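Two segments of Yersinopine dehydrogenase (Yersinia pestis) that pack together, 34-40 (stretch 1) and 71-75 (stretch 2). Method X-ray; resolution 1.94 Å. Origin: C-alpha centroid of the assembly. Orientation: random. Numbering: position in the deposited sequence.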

# COMPACT_ATOMS: atom_id res chain seq x y z
N ALA A 34 -6.41 33.74 3.45
CA ALA A 34 -6.81 35.05 3.96
C ALA A 34 -8.16 35.45 3.40
O ALA A 34 -8.92 36.17 4.07
CB ALA A 34 -5.76 36.11 3.61
N ILE A 35 -8.50 34.99 2.20
CA ILE A 35 -9.83 35.29 1.68
C ILE A 35 -10.89 34.56 2.50
O ILE A 35 -11.89 35.16 2.91
CB ILE A 35 -9.90 34.92 0.18
CG1 ILE A 35 -8.92 35.80 -0.61
CG2 ILE A 35 -11.30 35.10 -0.35
CD1 ILE A 35 -8.68 35.30 -2.03
N GLN A 36 -10.68 33.27 2.78
CA GLN A 36 -11.63 32.56 3.63
C GLN A 36 -11.74 33.24 4.99
O GLN A 36 -12.85 33.40 5.53
CB GLN A 36 -11.20 31.12 3.84
CG GLN A 36 -12.13 30.32 4.80
CD GLN A 36 -13.51 30.03 4.21
OE1 GLN A 36 -13.63 29.47 3.11
NE2 GLN A 36 -14.55 30.42 4.94
N LEU A 37 -10.59 33.54 5.59
CA LEU A 37 -10.55 34.20 6.89
C LEU A 37 -11.31 35.52 6.85
O LEU A 37 -12.11 35.81 7.74
CB LEU A 37 -9.10 34.43 7.30
CG LEU A 37 -8.82 35.20 8.59
CD1 LEU A 37 -9.35 34.46 9.80
CD2 LEU A 37 -7.31 35.41 8.68
N ALA A 38 -11.04 36.34 5.83
CA ALA A 38 -11.70 37.65 5.77
C ALA A 38 -13.21 37.51 5.71
O ALA A 38 -13.93 38.28 6.35
CB ALA A 38 -11.20 38.44 4.57
N VAL A 39 -13.71 36.54 4.94
CA VAL A 39 -15.15 36.31 4.88
C VAL A 39 -15.67 35.89 6.24
O VAL A 39 -16.70 36.38 6.71
CB VAL A 39 -15.46 35.26 3.79
CG1 VAL A 39 -16.88 34.72 3.94
CG2 VAL A 39 -15.26 35.86 2.42
N ASP A 40 -14.94 34.99 6.91
CA ASP A 40 -15.36 34.50 8.22
C ASP A 40 -15.42 35.63 9.25
O ASP A 40 -16.33 35.65 10.10
CB ASP A 40 -14.42 33.39 8.67
CG ASP A 40 -14.70 32.06 7.96
OD1 ASP A 40 -15.78 31.95 7.34
OD2 ASP A 40 -13.86 31.14 8.01
N THR A 71 -12.85 44.16 -3.25
CA THR A 71 -13.72 43.05 -2.90
C THR A 71 -13.05 41.72 -3.21
O THR A 71 -12.56 41.51 -4.33
CB THR A 71 -15.05 43.14 -3.65
OG1 THR A 71 -15.67 44.39 -3.33
CG2 THR A 71 -15.96 41.99 -3.26
N LEU A 72 -13.05 40.82 -2.23
CA LEU A 72 -12.60 39.46 -2.41
C LEU A 72 -13.80 38.53 -2.53
O LEU A 72 -14.89 38.82 -2.02
CB LEU A 72 -11.73 39.02 -1.22
CG LEU A 72 -10.59 39.98 -0.90
CD1 LEU A 72 -9.90 39.52 0.37
CD2 LEU A 72 -9.64 40.02 -2.08
N TYR A 73 -13.60 37.41 -3.22
CA TYR A 73 -14.65 36.46 -3.55
C TYR A 73 -14.26 35.06 -3.10
O TYR A 73 -13.10 34.66 -3.25
CB TYR A 73 -14.94 36.46 -5.06
CG TYR A 73 -15.48 37.78 -5.55
CD1 TYR A 73 -16.84 38.06 -5.47
CD2 TYR A 73 -14.64 38.76 -6.06
CE1 TYR A 73 -17.35 39.27 -5.90
CE2 TYR A 73 -15.15 39.97 -6.51
CZ TYR A 73 -16.50 40.22 -6.42
OH TYR A 73 -17.02 41.43 -6.85
N LEU A 74 -15.24 34.32 -2.57
CA LEU A 74 -15.02 32.98 -2.04
C LEU A 74 -16.19 32.08 -2.44
O LEU A 74 -17.34 32.52 -2.47
CB LEU A 74 -14.89 32.98 -0.51
CG LEU A 74 -14.84 31.64 0.23
CD1 LEU A 74 -13.50 30.93 0.12
CD2 LEU A 74 -15.17 31.90 1.70
N GLN A 75 -15.87 30.82 -2.71
CA GLN A 75 -16.88 29.81 -2.98
C GLN A 75 -16.61 28.56 -2.15
O GLN A 75 -15.46 28.14 -1.99
CB GLN A 75 -16.92 29.43 -4.47
CG GLN A 75 -17.35 30.58 -5.37
CD GLN A 75 -17.78 30.12 -6.74
OE1 GLN A 75 -18.76 30.62 -7.29
NE2 GLN A 75 -17.05 29.16 -7.30

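What forms the apolar centre of the contact? Ile35 on the helix faces Leu72 and Leu74 on the strand, and all three direct their CA-to-CB bonds toward the opposing stretch. Ile35 CG1 lies 4.0 Å from Leu72 CD1, while Ile35 CG2 lies 4.2 Å from Leu74 CB, so the branched side chain of Ile35 fills the space beside both leucines, with Ile35 CG2 also 4.0 Å from Leu72 CB. With chi1 m, Ile35 also places CG2 3.4 Å from Tyr73 O, a close van der Waals approach to the backbone between the two leucines.

How does the helix extend this patch? Val39 follows Ile35 about one helical turn on, with Val39 N donating a backbone hydrogen bond to Ile35 O at 3.1 Å, and it too points toward the strand. Val39 CB packs 4.0 Å from Leu74 CD2. Leu74, in the t, p rotamer, thus touches both Ile35 and Val39 and has the largest area covered in the contact.

Why do only some strand residues take part in the packing of side chains? The extended backbone alternates its sides: Leu72 and Leu74 point toward the helix and are buried, whereas Tyr73 and Gln75 point away and are exposed, where a phenol and an amide can meet solvent. The axes cross at 97° and approach to 8.2 Å, close enough for these aliphatic side chains to meet.

What happens at the polar edge? Gln36 starts sideways, but its end comes nearer the strand, placing Gln36 OE1 3.2 Å from Leu74 CD2. This is a contact with a methyl group; no hydrogen bond joins the stretches. Gln36 NE2 makes weak hydrogen bonds within the helix, to Asp40 OD1 (3.1 Å) and Asp40 OD2 (3.2 Å), which help satisfy these buried polar groups, while Gln36 OE1 is satisfied elsewhere in the structure.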